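Pdx2 protein (Plasmodium falciparum, PDB 2ABW) hydrolyses glutamine to glutamate and ammonia, which is channelled to the synthase subunit Pdx1 for the making of pyridoxal 5'-phosphate, the active form of vitamin B6. Local coordinates at residues Leu47-Glu53 / Ile83-Gly89; Ser54-Arg59 / Asn105-Phe110; Val73-His77 / Ser111-Leu115. All blocks are in the same frame, centred on the assembly; numbering follows the deposited sequence.

Contact 1 (Leu47-Glu53 / Ile83-Gly89)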
loop_
_atom_site.group_PDB
_atom_site.type_symbol
_atom_site.label_atom_id
_atom_site.label_comp_id
_atom_site.label_asym_id
_atom_site.label_seq_id
_atom_site.Cartn_x
_atom_site.Cartn_y
_atom_site.Cartn_z
ATOM N N LEU A 47 -6.282 -0.163 -6.540
ATOM C CA LEU A 47 -6.856 -0.105 -5.160
ATOM C C LEU A 47 -5.726 0.302 -4.200
ATOM O O LEU A 47 -4.575 -0.167 -4.343
ATOM C CB LEU A 47 -7.381 -1.494 -4.771
ATOM C CG LEU A 47 -7.905 -1.612 -3.382
ATOM C CD1 LEU A 47 -9.204 -0.871 -3.285
ATOM C CD2 LEU A 47 -8.038 -3.099 -2.925
ATOM N N VAL A 48 -6.096 1.150 -3.233
ATOM C CA VAL A 48 -5.231 1.472 -2.120
ATOM C C VAL A 48 -5.796 0.823 -0.869
ATOM O O VAL A 48 -7.043 0.974 -0.553
ATOM C CB VAL A 48 -5.188 2.986 -1.908
ATOM C CG1 VAL A 48 -4.269 3.274 -0.737
ATOM C CG2 VAL A 48 -4.736 3.670 -3.200
ATOM N N ILE A 49 -4.937 0.114 -0.101
ATOM C CA ILE A 49 -5.309 -0.414 1.207
ATOM C C ILE A 49 -4.507 0.338 2.235
ATOM O O ILE A 49 -3.344 0.046 2.340
ATOM C CB ILE A 49 -5.093 -1.904 1.285
ATOM C CG1 ILE A 49 -5.953 -2.619 0.212
ATOM C CG2 ILE A 49 -5.543 -2.391 2.724
ATOM C CD1 ILE A 49 -6.085 -4.189 0.270
ATOM N N PRO A 50 -5.129 1.226 2.994
ATOM C CA PRO A 50 -4.422 1.925 4.059
ATOM C C PRO A 50 -4.698 1.266 5.414
ATOM O O PRO A 50 -5.148 0.162 5.435
ATOM C CB PRO A 50 -4.962 3.324 3.864
ATOM C CG PRO A 50 -6.476 3.076 3.607
ATOM C CD PRO A 50 -6.491 1.776 2.793
ATOM N N GLY A 51 -4.491 1.946 6.497
ATOM C CA GLY A 51 -4.968 1.479 7.818
ATOM C C GLY A 51 -3.854 1.574 8.814
ATOM O O GLY A 51 -2.661 1.535 8.486
ATOM N N GLY A 52 -4.258 1.682 10.050
ATOM C CA GLY A 52 -3.348 1.690 11.166
ATOM C C GLY A 52 -3.071 0.301 11.653
ATOM O O GLY A 52 -1.967 0.031 12.121
ATOM N N GLU A 53 -4.074 -0.542 11.596
ATOM C CA GLU A 53 -3.997 -1.897 12.121
ATOM C C GLU A 53 -4.389 -2.986 11.142
ATOM O O GLU A 53 -5.587 -3.148 10.798
ATOM C CB GLU A 53 -4.975 -2.023 13.280
ATOM C CG GLU A 53 -4.574 -1.100 14.427
ATOM C CD GLU A 53 -5.312 -1.354 15.736
ATOM O OE1 GLU A 53 -6.099 -2.331 15.819
ATOM O OE2 GLU A 53 -5.134 -0.555 16.705
ATOM N N ILE A 83 -2.102 -2.426 -6.921
ATOM C CA ILE A 83 -2.511 -2.277 -5.534
ATOM C C ILE A 83 -1.408 -1.616 -4.764
ATOM O O ILE A 83 -0.268 -1.917 -4.988
ATOM C CB ILE A 83 -2.942 -3.636 -4.945
ATOM C CG1 ILE A 83 -3.623 -3.442 -3.580
ATOM C CG2 ILE A 83 -1.807 -4.629 -4.986
ATOM C CD1 ILE A 83 -4.421 -4.626 -3.113
ATOM N N TRP A 84 -1.796 -0.737 -3.894
ATOM C CA TRP A 84 -0.874 0.020 -3.011
ATOM C C TRP A 84 -1.299 -0.273 -1.599
ATOM O O TRP A 84 -2.360 0.172 -1.135
ATOM C CB TRP A 84 -0.985 1.508 -3.292
ATOM C CG TRP A 84 -0.052 2.352 -2.485
ATOM C CD1 TRP A 84 1.026 1.910 -1.710
ATOM C CD2 TRP A 84 -0.054 3.757 -2.419
ATOM N NE1 TRP A 84 1.646 2.986 -1.111
ATOM C CE2 TRP A 84 1.003 4.139 -1.555
ATOM C CE3 TRP A 84 -0.847 4.754 -3.010
ATOM C CZ2 TRP A 84 1.287 5.459 -1.292
ATOM C CZ3 TRP A 84 -0.597 6.046 -2.675
ATOM C CH2 TRP A 84 0.479 6.400 -1.877
ATOM N N GLY A 85 -0.467 -0.999 -0.874
ATOM C CA GLY A 85 -0.672 -1.179 0.547
ATOM C C GLY A 85 0.194 -0.243 1.327
ATOM O O GLY A 85 1.396 -0.246 1.144
ATOM N N THR A 86 -0.419 0.582 2.186
ATOM C CA THR A 86 0.305 1.527 2.958
ATOM C C THR A 86 0.023 1.310 4.452
ATOM O O THR A 86 -1.072 1.037 4.858
ATOM C CB THR A 86 0.067 2.923 2.464
ATOM O OG1 THR A 86 1.064 3.820 3.048
ATOM C CG2 THR A 86 -1.328 3.402 2.791
ATOM N N CYS A 87 1.119 1.282 5.189
ATOM C CA CYS A 87 1.108 0.904 6.612
ATOM C C CYS A 87 0.425 -0.448 6.825
ATOM O O CYS A 87 1.002 -1.468 6.465
ATOM C CB CYS A 87 0.499 2.016 7.436
ATOM S SG CYS A 87 1.193 2.027 9.102
ATOM N N ALA A 88 -0.780 -0.528 7.427
ATOM C CA ALA A 88 -1.457 -1.818 7.487
ATOM C C ALA A 88 -1.569 -2.535 6.185
ATOM O O ALA A 88 -1.473 -3.750 6.161
ATOM C CB ALA A 88 -2.861 -1.682 8.010
ATOM N N GLY A 89 -1.861 -1.828 5.088
ATOM C CA GLY A 89 -2.005 -2.494 3.819
ATOM C C GLY A 89 -0.691 -3.101 3.446
ATOM O O GLY A 89 -0.658 -4.074 2.710
#
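I83 and L47 open a parallel pairing in which the two strands run at only 15° to each other, 4.7 Å apart at the closest approach of their axes. CD1 of I83 touches two methyls, CD2 of L47 at 3.9 Å and CD1 of I49 at 3.8 Å; the extended I83 side chain, with CG1 anti to the backbone N (chi1 -169°), carries it there. F75 and I76 of helix 63-77 cover this face of the sheet. W84 follows with its N bonded to L47 O and its own O accepting from I49 N at 2.8 Å. Its indole turns to the other face, alongside V48, where CE3 meets CG2 of V48 at 4.0 Å and F22 of helix 16-23 packs against both side chains; NE1 bonds to T193. CA of G85 makes a CA-H...O contact with I49 O, which also accepts T86 N at 3.0 Å. CG2 of T86 lies against the ring of P50, while OG1 is bonded to T193. C87 is the expected nucleophile, and its positive phi (53°) is the strained geometry of a nucleophile elbow, GxCxG, between strand 83-86 and helix 88-92. A88 N then donates to G51 O at 3.0 Å, arriving well above the carbonyl plane, and G89, which has no side chain, brings its CA to 3.2 Å from I49 O in a further CA-H...O contact. In class I glutaminases the amide after the nucleophile usually contributes to the oxyanion hole; with A88 N engaged by G51 O, the site is consistent with a resting state in which the G51-G52 peptide, at the probable glutamine site, would probably have to turn before A88 N could stabilise the oxyanion.

Contact 2 (Ser54-Arg59 / Asn105-Phe110)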
loop_
_atom_site.group_PDB
_atom_site.type_symbol
_atom_site.label_atom_id
_atom_site.label_comp_id
_atom_site.label_asym_id
_atom_site.label_seq_id
_atom_site.Cartn_x
_atom_site.Cartn_y
_atom_site.Cartn_z
ATOM N N SER A 54 -3.403 -3.814 10.831
ATOM C CA SER A 54 -3.614 -4.875 9.854
ATOM C C SER A 54 -4.706 -5.820 10.283
ATOM O O SER A 54 -5.444 -6.310 9.478
ATOM C CB SER A 54 -2.329 -5.615 9.580
ATOM O OG SER A 54 -1.764 -6.219 10.751
ATOM N N THR A 55 -4.796 -6.168 11.578
ATOM C CA THR A 55 -5.777 -7.140 11.980
ATOM C C THR A 55 -7.199 -6.615 11.785
ATOM O O THR A 55 -8.126 -7.373 11.457
ATOM C CB THR A 55 -5.518 -7.688 13.382
ATOM O OG1 THR A 55 -4.352 -8.524 13.332
ATOM C CG2 THR A 55 -6.662 -8.487 13.810
ATOM N N THR A 56 -7.378 -5.326 12.017
ATOM C CA THR A 56 -8.690 -4.714 11.804
ATOM C C THR A 56 -9.139 -4.727 10.351
ATOM O O THR A 56 -10.233 -5.159 10.093
ATOM C CB THR A 56 -8.702 -3.249 12.247
ATOM O OG1 THR A 56 -8.326 -3.197 13.630
ATOM C CG2 THR A 56 -10.093 -2.661 12.079
ATOM N N VAL A 57 -8.275 -4.332 9.473
ATOM C CA VAL A 57 -8.595 -4.341 8.041
ATOM C C VAL A 57 -8.880 -5.769 7.607
ATOM O O VAL A 57 -9.875 -6.083 6.965
ATOM C CB VAL A 57 -7.477 -3.776 7.246
ATOM C CG1 VAL A 57 -7.690 -4.091 5.769
ATOM C CG2 VAL A 57 -7.256 -2.260 7.477
ATOM N N ARG A 58 -8.073 -6.728 8.067
ATOM C CA ARG A 58 -8.329 -8.116 7.657
ATOM C C ARG A 58 -9.659 -8.660 8.115
ATOM O O ARG A 58 -10.346 -9.362 7.418
ATOM C CB ARG A 58 -7.205 -9.030 8.184
ATOM C CG ARG A 58 -7.325 -10.477 7.810
ATOM C CD ARG A 58 -7.370 -10.714 6.278
ATOM N NE ARG A 58 -7.560 -12.118 5.903
ATOM C CZ ARG A 58 -8.709 -12.779 5.798
ATOM N NH1 ARG A 58 -9.903 -12.214 5.995
ATOM N NH2 ARG A 58 -8.710 -14.037 5.392
ATOM N N ARG A 59 -10.033 -8.380 9.361
ATOM C CA ARG A 59 -11.338 -8.797 9.871
ATOM C C ARG A 59 -12.489 -8.163 9.069
ATOM O O ARG A 59 -13.502 -8.805 8.815
ATOM C CB ARG A 59 -11.409 -8.289 11.306
ATOM C CG ARG A 59 -12.670 -8.586 11.992
ATOM C CD ARG A 59 -12.432 -8.461 13.506
ATOM N NE ARG A 59 -11.594 -9.564 13.989
ATOM C CZ ARG A 59 -10.716 -9.495 14.990
ATOM N NH1 ARG A 59 -10.477 -8.351 15.643
ATOM N NH2 ARG A 59 -10.071 -10.602 15.348
ATOM N N ASN A 105 -8.260 -15.562 13.449
ATOM C CA ASN A 105 -9.195 -16.581 13.095
ATOM C C ASN A 105 -8.917 -17.049 11.652
ATOM O O ASN A 105 -9.543 -18.012 11.211
ATOM C CB ASN A 105 -10.627 -16.041 13.304
ATOM C CG ASN A 105 -10.726 -14.576 12.969
ATOM O OD1 ASN A 105 -10.029 -14.140 12.066
ATOM N ND2 ASN A 105 -11.538 -13.796 13.698
ATOM N N PHE A 106 -7.948 -16.416 10.947
ATOM C CA PHE A 106 -7.640 -16.743 9.521
ATOM C C PHE A 106 -6.300 -17.450 9.158
ATOM O O PHE A 106 -6.153 -17.881 8.021
ATOM C CB PHE A 106 -7.720 -15.489 8.664
ATOM C CG PHE A 106 -8.615 -14.428 9.211
ATOM C CD1 PHE A 106 -9.963 -14.501 8.997
ATOM C CD2 PHE A 106 -8.101 -13.359 9.896
ATOM C CE1 PHE A 106 -10.795 -13.497 9.459
ATOM C CE2 PHE A 106 -8.921 -12.371 10.375
ATOM C CZ PHE A 106 -10.250 -12.445 10.143
ATOM N N GLY A 107 -5.340 -17.538 10.079
ATOM C CA GLY A 107 -4.184 -18.437 9.927
ATOM C C GLY A 107 -3.327 -18.013 8.752
ATOM O O GLY A 107 -2.882 -16.862 8.686
ATOM N N ASN A 108 -3.074 -18.949 7.818
ATOM C CA ASN A 108 -2.274 -18.596 6.700
ATOM C C ASN A 108 -3.107 -17.856 5.674
ATOM O O ASN A 108 -2.576 -17.515 4.615
ATOM C CB ASN A 108 -1.474 -19.789 6.111
ATOM C CG ASN A 108 -2.325 -20.843 5.494
ATOM O OD1 ASN A 108 -1.856 -21.977 5.235
ATOM N ND2 ASN A 108 -3.553 -20.531 5.255
ATOM N N LYS A 109 -4.353 -17.510 6.028
ATOM C CA LYS A 109 -5.124 -16.624 5.171
ATOM C C LYS A 109 -5.097 -15.190 5.715
ATOM O O LYS A 109 -5.913 -14.413 5.310
ATOM C CB LYS A 109 -6.564 -17.137 4.973
ATOM C CG LYS A 109 -6.739 -18.437 4.075
ATOM C CD LYS A 109 -8.214 -18.776 3.626
ATOM C CE LYS A 109 -8.952 -17.701 2.707
ATOM N NZ LYS A 109 -10.568 -17.675 2.616
ATOM N N PHE A 110 -4.172 -14.856 6.590
ATOM C CA PHE A 110 -4.059 -13.489 7.079
ATOM C C PHE A 110 -3.695 -12.454 5.990
ATOM O O PHE A 110 -4.407 -11.470 5.816
ATOM C CB PHE A 110 -3.020 -13.360 8.175
ATOM C CG PHE A 110 -2.937 -11.986 8.786
ATOM C CD1 PHE A 110 -3.906 -11.578 9.706
ATOM C CD2 PHE A 110 -1.834 -11.149 8.572
ATOM C CE1 PHE A 110 -3.807 -10.319 10.314
ATOM C CE2 PHE A 110 -1.731 -9.894 9.194
ATOM C CZ PHE A 110 -2.703 -9.495 10.044
#
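The carbonyl oxygen of K109 is gripped by two nitrogens of R58, NE at 2.9 Å and NH2 at 2.8 Å. The two meet it side-on, and the oxygen lies in the guanidinium plane; seen from the carbonyl, NE is slightly tilted from its plane whereas NH2 stands well above it. R58 leaves helix 54-60 with CG anti to the backbone N and then bends at its second torsion (chi2 58°), which swings the guanidinium back over the ring of F106. The two flat groups stack with planes at 17° and R58 CZ 4.0 Å from the centroid of the F106 ring, a cation-pi contact over the face, with NH1 offset toward the rim. Lower down the same arginine, CG rests on the ring 3.6 Å from F106 CE2. The opposite face of F106 is covered by the amide of N105, and CZ of the ring reaches R59 CA. The bond pair and the stack help to fix the rotation of the guanidinium. Further along, the ring of F110 presents its edge to the first turn of the helix: CZ is 3.5 Å from OG of S54, a residue that probably binds glutamine, and CE1 is 3.6 Å from OG1 of T55. Helix 63-77 supplies the counter-charge, since D66 forms salt bridges with both R58 NH1 and K109 NZ, and Y69 makes a further cation-pi contact with R58. L92 of helix 88-92 packs on S54 and F110, so the loop between strands 94-98 and 115-120 is wedged among three helices.

Contact 3 (Val73-His77 / Ser111-Leu115)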
loop_
_atom_site.group_PDB
_atom_site.type_symbol
_atom_site.label_atom_id
_atom_site.label_comp_id
_atom_site.label_asym_id
_atom_site.label_seq_id
_atom_site.Cartn_x
_atom_site.Cartn_y
_atom_site.Cartn_z
ATOM N N VAL A 73 -7.702 -11.215 -3.217
ATOM C CA VAL A 73 -6.650 -12.121 -3.629
ATOM C C VAL A 73 -6.716 -12.259 -5.107
ATOM O O VAL A 73 -5.689 -12.283 -5.799
ATOM C CB VAL A 73 -6.727 -13.455 -2.834
ATOM C CG1 VAL A 73 -5.757 -14.504 -3.473
ATOM C CG2 VAL A 73 -6.378 -13.224 -1.377
ATOM N N HIS A 74 -7.912 -12.496 -5.641
ATOM C CA HIS A 74 -8.067 -12.639 -7.076
ATOM C C HIS A 74 -7.631 -11.355 -7.827
ATOM O O HIS A 74 -6.985 -11.394 -8.890
ATOM C CB HIS A 74 -9.489 -13.072 -7.396
ATOM C CG HIS A 74 -9.831 -13.065 -8.852
ATOM N ND1 HIS A 74 -10.504 -12.003 -9.415
ATOM C CD2 HIS A 74 -9.711 -13.997 -9.813
ATOM C CE1 HIS A 74 -10.763 -12.283 -10.673
ATOM N NE2 HIS A 74 -10.173 -13.431 -10.966
ATOM N N PHE A 75 -8.034 -10.210 -7.310
ATOM C CA PHE A 75 -7.726 -8.894 -7.906
ATOM C C PHE A 75 -6.212 -8.730 -7.992
ATOM O O PHE A 75 -5.682 -8.317 -9.032
ATOM C CB PHE A 75 -8.303 -7.826 -7.022
ATOM C CG PHE A 75 -8.044 -6.374 -7.401
ATOM C CD1 PHE A 75 -6.870 -5.740 -7.020
ATOM C CD2 PHE A 75 -9.059 -5.664 -8.028
ATOM C CE1 PHE A 75 -6.635 -4.422 -7.318
ATOM C CE2 PHE A 75 -8.851 -4.294 -8.296
ATOM C CZ PHE A 75 -7.654 -3.734 -7.903
ATOM N N ILE A 76 -5.508 -9.084 -6.936
ATOM C CA ILE A 76 -4.083 -8.937 -6.872
ATOM C C ILE A 76 -3.341 -9.889 -7.750
ATOM O O ILE A 76 -2.358 -9.543 -8.408
ATOM C CB ILE A 76 -3.605 -9.077 -5.396
ATOM C CG1 ILE A 76 -4.149 -7.979 -4.510
ATOM C CG2 ILE A 76 -2.053 -9.054 -5.258
ATOM C CD1 ILE A 76 -4.139 -8.322 -3.051
ATOM N N HIS A 77 -3.690 -11.171 -7.702
ATOM C CA HIS A 77 -2.875 -12.248 -8.187
ATOM C C HIS A 77 -3.322 -12.907 -9.473
ATOM O O HIS A 77 -2.503 -13.445 -10.175
ATOM C CB HIS A 77 -2.843 -13.362 -7.146
ATOM C CG HIS A 77 -2.178 -12.946 -5.875
ATOM N ND1 HIS A 77 -0.815 -12.689 -5.792
ATOM C CD2 HIS A 77 -2.710 -12.653 -4.675
ATOM C CE1 HIS A 77 -0.542 -12.348 -4.533
ATOM N NE2 HIS A 77 -1.660 -12.268 -3.843
ATOM N N SER A 111 -2.544 -12.629 5.343
ATOM C CA SER A 111 -2.125 -11.749 4.291
ATOM C C SER A 111 -2.866 -12.024 2.960
ATOM O O SER A 111 -3.252 -13.171 2.649
ATOM C CB SER A 111 -0.649 -11.918 4.013
ATOM O OG SER A 111 -0.158 -11.016 3.040
ATOM N N PHE A 112 -3.020 -10.933 2.211
ATOM C CA PHE A 112 -3.460 -11.010 0.768
ATOM C C PHE A 112 -2.320 -11.458 -0.083
ATOM O O PHE A 112 -2.554 -11.934 -1.224
ATOM C CB PHE A 112 -4.005 -9.695 0.218
ATOM C CG PHE A 112 -5.036 -9.026 1.031
ATOM C CD1 PHE A 112 -6.273 -9.580 1.252
ATOM C CD2 PHE A 112 -4.820 -7.743 1.508
ATOM C CE1 PHE A 112 -7.253 -8.962 1.996
ATOM C CE2 PHE A 112 -5.748 -7.130 2.226
ATOM C CZ PHE A 112 -7.001 -7.723 2.518
ATOM N N GLY A 113 -1.081 -11.269 0.367
ATOM C CA GLY A 113 0.104 -11.534 -0.473
ATOM C C GLY A 113 0.331 -10.457 -1.541
ATOM O O GLY A 113 -0.491 -9.534 -1.667
ATOM N N GLY A 114 1.485 -10.608 -2.259
ATOM C CA GLY A 114 1.771 -9.695 -3.397
ATOM C C GLY A 114 3.186 -9.114 -3.307
ATOM O O GLY A 114 3.795 -8.810 -4.302
ATOM N N LEU A 115 3.677 -8.937 -2.086
ATOM C CA LEU A 115 5.074 -8.519 -1.853
ATOM C C LEU A 115 5.837 -9.645 -1.144
ATOM O O LEU A 115 5.450 -10.020 -0.009
ATOM C CB LEU A 115 5.079 -7.244 -0.974
ATOM C CG LEU A 115 4.430 -6.016 -1.621
ATOM C CD1 LEU A 115 4.324 -4.935 -0.610
ATOM C CD2 LEU A 115 5.177 -5.632 -2.853
#
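H77 swings its imidazole toward F112 through a first torsion that sets CG anti to the carbonyl carbon (chi1 -65°) and a second of -69° that turns the ring edge-on to the loop. NE2 then donates to F112 O at 2.8 Å, with an N-H...O angle of 154° and the oxygen almost in the ring plane. The same edge continues along the loop, CE1 lying 3.5 Å from G114 N, while CG2 of I76 sits over one face of the imidazole. I76 itself sends CD1 across the start of the F112 side chain, 3.5 Å from CB, the two side chains crossing at about a right angle. Contact is thus made by the last turn of helix 63-77 with the loop that leads into strand 115-120. Here S111, in the conformer described, forms an ST turn, its OG accepting G113 N at 2.8 Å. The turn is followed by G113 and G114, both at positive phi. G114 CA lies 4.3 Å from CG2 of I76. V73, one helical turn before H77, touches F112 more loosely through CG2, which lies near the edge of the phenyl ring. The ring of F112 also meets that of Y69.

Overall arrangement
From the N terminus, the chain leaves strand 46-49 and passes into helix 54-60, then through helix 63-77 to strand 83-86, where contact 1 closes a mainly helical loop of 29 residues. Helix 54-60 is met by 105-110, closing 45 residues in contact 2, and the end of helix 63-77 by 111-115, closing 33 residues in contact 3. First segments all precede second segments in the same order, so every pair of contacts crosses and none nests. Contacts 2 and 3 clamp one loop to successive helices, while I49 and I83 pack on F112 and I76 of contact 3, and I49 on V57 and A88 on S54 join contact 2 to the sheet and the elbow.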